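Local coordinates for putative transcriptional regulator (PDB 3C8G), which probably catalyses the addition of water to fumarate to form malate, and belongs to the MtlR/FumE family that includes the mannitol operon repressor, at residues D69-V72 / A73-I77; G81-K85 / W86-D90; S95-W98 / H99-E103; L159-A162 / V163-T166. All coordinates share one frame; numbering follows the deposited sequence.

Interaction 1: D69-V72 / A73-I77; sequences DIDV and ALRLI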
loop_
_atom_site.group_PDB
_atom_site.type_symbol
_atom_site.label_atom_id
_atom_site.label_comp_id
_atom_site.label_asym_id
_atom_site.label_seq_id
_atom_site.Cartn_x
_atom_site.Cartn_y
_atom_site.Cartn_z
ATOM N N ASP B 69 1.161 9.289 0.121
ATOM C CA ASP B 69 2.586 9.463 -0.119
ATOM C C ASP B 69 2.812 9.169 -1.603
ATOM O O ASP B 69 2.630 8.035 -2.044
ATOM C CB ASP B 69 3.363 8.491 0.765
ATOM C CG ASP B 69 4.874 8.537 0.542
ATOM O OD1 ASP B 69 5.585 9.018 1.450
ATOM O OD2 ASP B 69 5.372 8.059 -0.503
ATOM N N ILE B 70 3.198 10.179 -2.379
ATOM C CA ILE B 70 3.310 9.996 -3.827
ATOM C C ILE B 70 4.132 8.780 -4.247
ATOM O O ILE B 70 3.810 8.126 -5.214
ATOM C CB ILE B 70 3.756 11.296 -4.578
ATOM C CG1 ILE B 70 3.256 11.262 -6.021
ATOM C CG2 ILE B 70 5.262 11.520 -4.495
ATOM C CD1 ILE B 70 3.153 12.654 -6.668
ATOM N N ASP B 71 5.175 8.453 -3.505
ATOM C CA ASP B 71 6.039 7.340 -3.901
ATOM C C ASP B 71 5.280 6.005 -3.820
ATOM O O ASP B 71 5.173 5.297 -4.840
ATOM C CB ASP B 71 7.338 7.312 -3.082
ATOM C CG ASP B 71 8.079 8.661 -3.073
ATOM O OD1 ASP B 71 8.037 9.414 -4.081
ATOM O OD2 ASP B 71 8.728 8.961 -2.036
ATOM N N VAL B 72 4.732 5.677 -2.638
ATOM C CA VAL B 72 4.049 4.390 -2.441
ATOM C C VAL B 72 2.813 4.308 -3.329
ATOM O O VAL B 72 2.552 3.265 -3.951
ATOM C CB VAL B 72 3.750 4.006 -0.942
ATOM C CG1 VAL B 72 4.704 4.701 0.028
ATOM C CG2 VAL B 72 2.316 4.277 -0.569
ATOM N N ALA B 73 2.084 5.416 -3.437
ATOM C CA ALA B 73 1.002 5.519 -4.430
ATOM C C ALA B 73 1.429 5.193 -5.885
ATOM O O ALA B 73 0.715 4.481 -6.602
ATOM C CB ALA B 73 0.378 6.875 -4.367
ATOM N N LEU B 74 2.572 5.729 -6.321
ATOM C CA LEU B 74 3.058 5.497 -7.684
ATOM C C LEU B 74 3.418 4.039 -7.832
ATOM O O LEU B 74 2.938 3.348 -8.734
ATOM C CB LEU B 74 4.297 6.328 -7.994
ATOM C CG LEU B 74 4.119 7.702 -8.594
ATOM C CD1 LEU B 74 5.483 8.395 -8.595
ATOM C CD2 LEU B 74 3.523 7.600 -9.996
ATOM N N ARG B 75 4.260 3.578 -6.927
ATOM C CA ARG B 75 4.631 2.185 -6.918
ATOM C C ARG B 75 3.402 1.266 -6.952
ATOM O O ARG B 75 3.403 0.286 -7.701
ATOM C CB ARG B 75 5.559 1.899 -5.752
ATOM C CG ARG B 75 6.928 2.464 -6.038
ATOM C CD ARG B 75 7.899 2.173 -4.951
ATOM N NE ARG B 75 8.109 3.336 -4.096
ATOM C CZ ARG B 75 9.278 3.641 -3.540
ATOM N NH1 ARG B 75 10.345 2.888 -3.775
ATOM N NH2 ARG B 75 9.384 4.697 -2.759
ATOM N N LEU B 76 2.337 1.611 -6.216
ATOM C CA LEU B 76 1.121 0.778 -6.219
ATOM C C LEU B 76 0.530 0.693 -7.631
ATOM O O LEU B 76 0.279 -0.396 -8.136
ATOM C CB LEU B 76 0.069 1.279 -5.214
ATOM C CG LEU B 76 -0.724 0.284 -4.355
ATOM C CD1 LEU B 76 -2.171 0.698 -4.242
ATOM C CD2 LEU B 76 -0.670 -1.117 -4.853
ATOM N N ILE B 77 0.336 1.843 -8.267
ATOM C CA ILE B 77 -0.244 1.896 -9.596
ATOM C C ILE B 77 0.617 1.130 -10.600
ATOM O O ILE B 77 0.082 0.390 -11.452
ATOM C CB ILE B 77 -0.418 3.333 -10.090
ATOM C CG1 ILE B 77 -1.181 4.187 -9.054
ATOM C CG2 ILE B 77 -1.058 3.346 -11.503
ATOM C CD1 ILE B 77 -1.306 5.653 -9.435
#
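R75 swings its CG anti to its own carbonyl carbon (chi1 -74°), and D71 CG leaves in the same sense, which sets the two side chains alongside each other. A bend at chi3 of R75 (-102°) then folds the guanidinium back along the helix, where its NH2 meets D71 CB edge-on at 3.3 Å. Opposite charges are thus neighbours without forming a salt bridge: D71 OD2 and R75 NH2 are 4.4 Å apart, and carboxylate and guanidinium planes are turned 77° to each other. The carboxylate is engaged elsewhere, with OD1 hydrogen-bonded to S95 and OD2 to H99 on helix 85-103. R75 probably still stabilises its negative charge from a distance.

Two residues before D71, D69 occupies the N-cap position. Its OD2 accepts from V72 N at 3.3 Å, a nearly straight bond on the anti side of the carboxylate, and weakly from D71 N at 3.0 Å. Aspartate suits this place because its short chain reaches the amides that the first turn leaves without carbonyl partners. The backbone spiral begins with A73 N donating to D69 O at 3.0 Å.

On the buried side I70 CG1 and L74 CD1 come within 4.5 Å. I70 packs on L33 and L74 on I37 of helix 29-40, and the small A73 lets I37 of that helix come close. V72, R75 and L76 also pack against a neighbouring subunit. This is the Asp-capped N-terminus of a helix that packs on its own chain's helices on one side and on a neighbouring subunit on another, in an all-helical homodimer.

Interaction 2: G81-K85 / W86-D90; sequences GKMDK and WLYAD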
loop_
_atom_site.group_PDB
_atom_site.type_symbol
_atom_site.label_atom_id
_atom_site.label_comp_id
_atom_site.label_asym_id
_atom_site.label_seq_id
_atom_site.Cartn_x
_atom_site.Cartn_y
_atom_site.Cartn_z
ATOM N N GLY B 81 0.274 -2.933 -12.686
ATOM C CA GLY B 81 0.401 -2.854 -14.142
ATOM C C GLY B 81 -0.550 -1.853 -14.740
ATOM O O GLY B 81 -1.178 -2.112 -15.744
ATOM N N LYS B 82 -0.652 -0.686 -14.132
ATOM C CA LYS B 82 -1.729 0.221 -14.507
ATOM C C LYS B 82 -1.264 1.585 -14.978
ATOM O O LYS B 82 -2.045 2.508 -15.136
ATOM C CB LYS B 82 -2.786 0.289 -13.400
ATOM C CG LYS B 82 -3.689 -0.942 -13.415
ATOM C CD LYS B 82 -5.047 -0.601 -12.853
ATOM C CE LYS B 82 -6.099 -1.568 -13.325
ATOM N NZ LYS B 82 -5.682 -2.979 -13.105
HETATM N N MSE B 83 0.027 1.655 -15.253
HETATM C CA MSE B 83 0.697 2.858 -15.705
HETATM C C MSE B 83 1.904 2.366 -16.493
HETATM O O MSE B 83 2.545 1.401 -16.064
HETATM C CB MSE B 83 1.137 3.636 -14.477
HETATM C CG MSE B 83 2.219 4.654 -14.689
HETATM SE SE MSE B 83 2.538 5.539 -12.979
HETATM C CE MSE B 83 1.069 6.845 -13.058
ATOM N N ASP B 84 2.221 2.969 -17.640
ATOM C CA ASP B 84 3.379 2.421 -18.380
ATOM C C ASP B 84 4.686 3.062 -17.915
ATOM O O ASP B 84 4.640 4.010 -17.128
ATOM C CB ASP B 84 3.180 2.346 -19.919
ATOM C CG ASP B 84 2.872 3.686 -20.532
ATOM O OD1 ASP B 84 2.790 3.765 -21.788
ATOM O OD2 ASP B 84 2.711 4.664 -19.755
ATOM N N LYS B 85 5.826 2.507 -18.341
ATOM C CA LYS B 85 7.150 2.926 -17.829
ATOM C C LYS B 85 7.465 4.444 -17.919
ATOM O O LYS B 85 8.011 5.019 -16.969
ATOM C CB LYS B 85 8.298 2.146 -18.487
ATOM C CG LYS B 85 9.717 2.655 -18.035
ATOM C CD LYS B 85 10.866 2.373 -19.046
ATOM C CE LYS B 85 11.445 0.961 -18.868
ATOM N NZ LYS B 85 12.343 0.563 -19.993
ATOM N N TRP B 86 7.138 5.068 -19.055
ATOM C CA TRP B 86 7.500 6.459 -19.292
ATOM C C TRP B 86 6.910 7.408 -18.242
ATOM O O TRP B 86 7.627 8.253 -17.715
ATOM C CB TRP B 86 7.189 6.912 -20.736
ATOM C CG TRP B 86 5.715 7.048 -21.133
ATOM C CD1 TRP B 86 4.958 6.115 -21.813
ATOM C CD2 TRP B 86 4.854 8.202 -20.948
ATOM N NE1 TRP B 86 3.682 6.611 -22.032
ATOM C CE2 TRP B 86 3.589 7.878 -21.511
ATOM C CE3 TRP B 86 5.026 9.470 -20.347
ATOM C CZ2 TRP B 86 2.507 8.769 -21.497
ATOM C CZ3 TRP B 86 3.934 10.362 -20.322
ATOM C CH2 TRP B 86 2.694 10.003 -20.906
ATOM N N LEU B 87 5.624 7.216 -17.920
ATOM C CA LEU B 87 4.885 8.078 -16.990
ATOM C C LEU B 87 5.323 7.842 -15.559
ATOM O O LEU B 87 5.435 8.773 -14.772
ATOM C CB LEU B 87 3.385 7.828 -17.124
ATOM C CG LEU B 87 2.482 8.776 -16.341
ATOM C CD1 LEU B 87 2.693 10.202 -16.819
ATOM C CD2 LEU B 87 1.042 8.367 -16.542
ATOM N N TYR B 88 5.572 6.582 -15.228
ATOM C CA TYR B 88 6.105 6.259 -13.923
ATOM C C TYR B 88 7.507 6.863 -13.735
ATOM O O TYR B 88 7.817 7.415 -12.662
ATOM C CB TYR B 88 6.115 4.757 -13.699
ATOM C CG TYR B 88 6.804 4.369 -12.443
ATOM C CD1 TYR B 88 8.138 4.004 -12.452
ATOM C CD2 TYR B 88 6.130 4.388 -11.232
ATOM C CE1 TYR B 88 8.783 3.660 -11.278
ATOM C CE2 TYR B 88 6.749 4.044 -10.069
ATOM C CZ TYR B 88 8.083 3.677 -10.092
ATOM O OH TYR B 88 8.715 3.319 -8.912
ATOM N N ALA B 89 8.350 6.754 -14.763
ATOM C CA ALA B 89 9.651 7.443 -14.768
ATOM C C ALA B 89 9.469 8.951 -14.523
ATOM O O ALA B 89 10.098 9.540 -13.640
ATOM C CB ALA B 89 10.391 7.189 -16.078
ATOM N N ASP B 90 8.570 9.561 -15.274
ATOM C CA ASP B 90 8.441 10.997 -15.206
ATOM C C ASP B 90 8.053 11.442 -13.797
ATOM O O ASP B 90 8.720 12.307 -13.202
ATOM C CB ASP B 90 7.443 11.526 -16.248
ATOM C CG ASP B 90 8.023 11.591 -17.664
ATOM O OD1 ASP B 90 9.142 11.031 -17.908
ATOM O OD2 ASP B 90 7.329 12.202 -18.535
#
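M83, present as selenomethionine, reaches Y88 and L87 across the start of helix 85-103. An extended chain with CG anti to the backbone N carries SE in toward the first turn of that helix, and a turn at chi3 (-82°) sends the terminal methyl aside. The side chain therefore has two separate contacts. SE lies 3.7 Å from Y88 CB and beside the edge of the ring, 5.4 Å from its centroid, a Met-aromatic contact; CE touches L87 CD2 at 3.8 Å. A long, flexible, unbranched residue can serve both neighbours, crossing each at about a right angle. L74 and I77 of helix 70-79 close around M83 as well.

D84 and W86 both place CG between backbone N and carbonyl carbon (chi1 of W86 69°), which bends the indole back towards the carboxylate. D84 OD2 then sits over one face of the indole, 3.4 Å from W86 CD1, with the two planes 66° apart. Although D84 holds the N-cap position, its side chain makes no capping bond; its carbonyl oxygen takes a weak bond from Y88 N at 3.3 Å. The next bond is shorter, A89 N to K85 O at 2.8 Å.

Y88 stacks on Y78 and also packs on an aromatic side chain of a neighbouring subunit. The D84 carboxylate gathers near the polar NE1 end of the indole, and R127, in cation-pi contact with the W86 ring, would probably add favourable positive charge nearby; the edge position of the selenium is consistent with its lone pairs meeting the slightly positive ring hydrogens.

Interaction 3: S95-W98 / H99-E103; sequences SQYW and HYLNE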
loop_
_atom_site.group_PDB
_atom_site.type_symbol
_atom_site.label_atom_id
_atom_site.label_comp_id
_atom_site.label_asym_id
_atom_site.label_seq_id
_atom_site.Cartn_x
_atom_site.Cartn_y
_atom_site.Cartn_z
ATOM N N SER B 95 9.294 13.556 -8.328
ATOM C CA SER B 95 9.243 13.336 -6.879
ATOM C C SER B 95 10.650 13.324 -6.300
ATOM O O SER B 95 10.934 13.963 -5.273
ATOM C CB SER B 95 8.494 12.051 -6.521
ATOM O OG SER B 95 8.281 11.999 -5.117
ATOM N N GLN B 96 11.538 12.613 -6.967
ATOM C CA GLN B 96 12.929 12.619 -6.570
ATOM C C GLN B 96 13.546 14.024 -6.517
ATOM O O GLN B 96 14.250 14.351 -5.557
ATOM C CB GLN B 96 13.722 11.726 -7.496
ATOM C CG GLN B 96 13.148 10.315 -7.603
ATOM C CD GLN B 96 14.063 9.422 -8.408
ATOM O OE1 GLN B 96 14.643 9.857 -9.415
ATOM N NE2 GLN B 96 14.223 8.173 -7.963
ATOM N N TYR B 97 13.248 14.857 -7.512
ATOM C CA TYR B 97 13.719 16.248 -7.539
ATOM C C TYR B 97 13.092 17.179 -6.470
ATOM O O TYR B 97 13.790 18.030 -5.904
ATOM C CB TYR B 97 13.586 16.838 -8.953
ATOM C CG TYR B 97 14.441 18.067 -9.208
ATOM C CD1 TYR B 97 14.074 19.002 -10.180
ATOM C CD2 TYR B 97 15.600 18.308 -8.469
ATOM C CE1 TYR B 97 14.840 20.143 -10.409
ATOM C CE2 TYR B 97 16.383 19.426 -8.700
ATOM C CZ TYR B 97 16.003 20.352 -9.674
ATOM O OH TYR B 97 16.783 21.476 -9.912
ATOM N N TRP B 98 11.798 17.030 -6.187
ATOM C CA TRP B 98 11.185 17.804 -5.094
ATOM C C TRP B 98 11.863 17.435 -3.774
ATOM O O TRP B 98 12.191 18.315 -2.964
ATOM C CB TRP B 98 9.655 17.636 -5.017
ATOM C CG TRP B 98 9.097 18.038 -3.662
ATOM C CD1 TRP B 98 8.484 17.219 -2.758
ATOM C CD2 TRP B 98 9.149 19.347 -3.047
ATOM N NE1 TRP B 98 8.151 17.923 -1.620
ATOM C CE2 TRP B 98 8.543 19.230 -1.764
ATOM C CE3 TRP B 98 9.632 20.601 -3.456
ATOM C CZ2 TRP B 98 8.404 20.319 -0.889
ATOM C CZ3 TRP B 98 9.503 21.698 -2.576
ATOM C CH2 TRP B 98 8.894 21.543 -1.307
ATOM N N HIS B 99 12.100 16.139 -3.582
ATOM C CA HIS B 99 12.772 15.633 -2.383
ATOM C C HIS B 99 14.154 16.243 -2.237
ATOM O O HIS B 99 14.514 16.718 -1.160
ATOM C CB HIS B 99 12.957 14.134 -2.482
ATOM C CG HIS B 99 11.771 13.336 -2.060
ATOM N ND1 HIS B 99 11.280 13.357 -0.769
ATOM C CD2 HIS B 99 11.014 12.445 -2.742
ATOM C CE1 HIS B 99 10.262 12.521 -0.681
ATOM N NE2 HIS B 99 10.076 11.962 -1.866
ATOM N N TYR B 100 14.942 16.189 -3.310
ATOM C CA TYR B 100 16.214 16.870 -3.335
ATOM C C TYR B 100 16.074 18.371 -2.994
ATOM O O TYR B 100 16.852 18.897 -2.207
ATOM C CB TYR B 100 16.876 16.705 -4.701
ATOM C CG TYR B 100 18.230 17.351 -4.746
ATOM C CD1 TYR B 100 18.372 18.716 -5.047
ATOM C CD2 TYR B 100 19.372 16.613 -4.459
ATOM C CE1 TYR B 100 19.626 19.322 -5.059
ATOM C CE2 TYR B 100 20.630 17.202 -4.465
ATOM C CZ TYR B 100 20.745 18.555 -4.759
ATOM O OH TYR B 100 22.000 19.119 -4.768
ATOM N N LEU B 101 15.102 19.072 -3.574
ATOM C CA LEU B 101 14.964 20.513 -3.298
ATOM C C LEU B 101 14.560 20.764 -1.844
ATOM O O LEU B 101 15.067 21.663 -1.170
ATOM C CB LEU B 101 13.943 21.178 -4.245
ATOM C CG LEU B 101 14.289 21.256 -5.739
ATOM C CD1 LEU B 101 13.053 21.524 -6.548
ATOM C CD2 LEU B 101 15.397 22.273 -6.043
ATOM N N ASN B 102 13.641 19.941 -1.365
ATOM C CA ASN B 102 13.116 20.087 -0.010
ATOM C C ASN B 102 13.990 19.528 1.121
ATOM O O ASN B 102 13.789 19.878 2.283
ATOM C CB ASN B 102 11.741 19.443 0.076
ATOM C CG ASN B 102 10.997 19.878 1.284
ATOM O OD1 ASN B 102 10.102 19.198 1.753
ATOM N ND2 ASN B 102 11.379 21.009 1.816
ATOM N N GLU B 103 14.936 18.656 0.795
ATOM C CA GLU B 103 15.732 18.020 1.836
ATOM C C GLU B 103 17.200 18.333 1.765
ATOM O O GLU B 103 17.904 18.076 2.720
ATOM C CB GLU B 103 15.529 16.494 1.859
ATOM C CG GLU B 103 14.106 16.048 2.201
ATOM C CD GLU B 103 13.729 14.706 1.587
ATOM O OE1 GLU B 103 14.630 13.880 1.268
ATOM O OE2 GLU B 103 12.513 14.478 1.409
#
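L101 and N102 each lie over the face of an aromatic ring four residues earlier. L101 CD1 stands above the centre of the Y97 ring, 4.3 Å from its centroid, as a CH-pi contact, while Y100 CD1 meets the ring edge at Y97 CE2, 4.2 Å away. N102 CB covers the six-membered ring of W98 at 3.7 Å from its centroid. Beyond CB the N102 amide continues almost flat over the indole, its plane tilted by 23°, with OD1 3.3 Å from W98 CZ2. Asparagine suits this spot, since its short amide can lie on a ring while keeping a polar end at the exposed surface.

The third flat group, H99, is gripped at its edge. E103 OE2 accepts from H99 ND1 at 2.7 Å, close to the imidazole plane and on the syn side of the carboxylate. CG of H99 lies anti to the carbonyl carbon (chi1 -84°), which brings CD2 within 3.0 Å of S95 O. NE2 points on to D71, as does S95 OG, so bonds at both nitrogens fix the rotation of the ring.

Outside, F118 meets Y97, and F23 and H30 meet W98, burying the aromatic side. The arrangement is the C-terminal turn of helix 85-103, carrying an i to i+4 histidine-carboxylate hydrogen bond.

Interaction 4: L159-A162 / V163-T166; sequences LTLA and VTTT
T165 and T166 turn their hydroxyls back on the carbonyls of L161 and A162, the i to i-4 side-chain-to-backbone hydrogen bond by which threonine can fit into an alpha helix. T165 has its hydroxyl between backbone N and carbonyl carbon (chi1 67°), and OG1 donates to L161 O at 3.2 Å. In T166 the hydroxyl instead lies anti to the carbonyl carbon (chi1 -71°), and from this side OG1 also reaches the preceding turn, donating to A162 O at 3.0 Å. Each of these carbonyls also receives the usual amide, T165 N to L161 O at 2.9 Å and T166 N to A162 O, so two bonds grip each oxygen. Threonine thus hides its polar group within the last turn of helix 158-166 and keeps a methyl for packing.

That methyl is used in T165, where CG2 touches L161 CD2 at 3.6 Å. T164 adds its own CG2 beside the same leucine branch, at 4.1 Å from L161 CD2.

Further out, neighbouring helices surround these residues. A162, small enough for close approach, meets S124 and I125 of helix 123-126 and F94 of helix 85-103; T166 packs on L87 and I91, and V163 on L16 of helix 9-17. T160 OG1 is hydrogen-bonded to the carbonyl oxygen of the dimethylated lysine at position 156. At A162 O the two donors arrive from opposite faces, T166 N standing 36° out of the carbonyl plane.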
loop_
_atom_site.group_PDB
_atom_site.type_symbol
_atom_site.label_atom_id
_atom_site.label_comp_id
_atom_site.label_asym_id
_atom_site.label_seq_id
_atom_site.Cartn_x
_atom_site.Cartn_y
_atom_site.Cartn_z
ATOM N N LEU B 159 8.156 22.657 -18.045
ATOM C CA LEU B 159 7.873 22.006 -16.784
ATOM C C LEU B 159 6.374 22.008 -16.619
ATOM O O LEU B 159 5.808 21.028 -16.133
ATOM C CB LEU B 159 8.521 22.763 -15.649
ATOM C CG LEU B 159 9.724 22.155 -14.943
ATOM C CD1 LEU B 159 10.415 21.073 -15.746
ATOM C CD2 LEU B 159 10.681 23.259 -14.527
ATOM N N THR B 160 5.731 23.086 -17.085
ATOM C CA THR B 160 4.285 23.185 -16.996
ATOM C C THR B 160 3.637 22.206 -17.956
ATOM O O THR B 160 2.779 21.414 -17.554
ATOM C CB THR B 160 3.799 24.588 -17.214
ATOM O OG1 THR B 160 4.355 25.393 -16.179
ATOM C CG2 THR B 160 2.306 24.642 -17.128
ATOM N N LEU B 161 4.073 22.216 -19.208
ATOM C CA LEU B 161 3.620 21.191 -20.166
ATOM C C LEU B 161 3.719 19.787 -19.561
ATOM O O LEU B 161 2.787 18.979 -19.697
ATOM C CB LEU B 161 4.397 21.302 -21.485
ATOM C CG LEU B 161 4.014 20.602 -22.810
ATOM C CD1 LEU B 161 4.678 19.199 -22.942
ATOM C CD2 LEU B 161 2.491 20.563 -23.059
ATOM N N ALA B 162 4.823 19.509 -18.862
ATOM C CA ALA B 162 5.058 18.157 -18.313
ATOM C C ALA B 162 4.059 17.741 -17.224
ATOM O O ALA B 162 3.628 16.586 -17.198
ATOM C CB ALA B 162 6.478 18.002 -17.803
ATOM N N VAL B 163 3.691 18.653 -16.324
ATOM C CA VAL B 163 2.755 18.223 -15.300
ATOM C C VAL B 163 1.367 18.094 -15.919
ATOM O O VAL B 163 0.635 17.129 -15.676
ATOM C CB VAL B 163 2.806 19.045 -13.956
ATOM C CG1 VAL B 163 4.083 19.840 -13.843
ATOM C CG2 VAL B 163 1.621 19.897 -13.778
ATOM N N THR B 164 1.054 19.059 -16.761
ATOM C CA THR B 164 -0.210 19.155 -17.439
ATOM C C THR B 164 -0.484 17.904 -18.302
ATOM O O THR B 164 -1.628 17.439 -18.364
ATOM C CB THR B 164 -0.224 20.475 -18.242
ATOM O OG1 THR B 164 -1.481 21.144 -18.086
ATOM C CG2 THR B 164 0.126 20.285 -19.702
ATOM N N THR B 165 0.565 17.345 -18.924
ATOM C CA THR B 165 0.404 16.150 -19.760
ATOM C C THR B 165 0.389 14.863 -18.920
ATOM O O THR B 165 -0.228 13.869 -19.303
ATOM C CB THR B 165 1.424 16.075 -20.952
ATOM O OG1 THR B 165 2.731 15.906 -20.440
ATOM C CG2 THR B 165 1.432 17.360 -21.761
ATOM N N THR B 166 1.048 14.906 -17.769
ATOM C CA THR B 166 0.970 13.822 -16.781
ATOM C C THR B 166 -0.452 13.679 -16.203
ATOM O O THR B 166 -1.038 12.597 -16.237
ATOM C CB THR B 166 2.024 14.016 -15.673
ATOM O OG1 THR B 166 3.323 13.760 -16.210
ATOM C CG2 THR B 166 1.791 13.059 -14.513
#

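In the fold
All four interactions are local and partly buried, but 2 and 3 include solvent-exposed residues and 1 and 4 none. Interaction 4 lies nearest the centre of the chain, its hydroxyls turned inward onto backbone carbonyls. Interactions 1 and 2 also border the neighbouring subunit and meet through L74 and M83, while a Schellman turn at G81 ends the helix of interaction 1 before interaction 2 opens the next. Interactions 2 and 3 share helix 85-103: its start combines selenium and apolar contacts with a carboxylate beside an indole, its end aromatic faces and a histidine-carboxylate bond. Hydrogen bonds of the D71 carboxylate with S95 and H99 join interactions 1 and 3; L87 packing on T166 links 2 and 4.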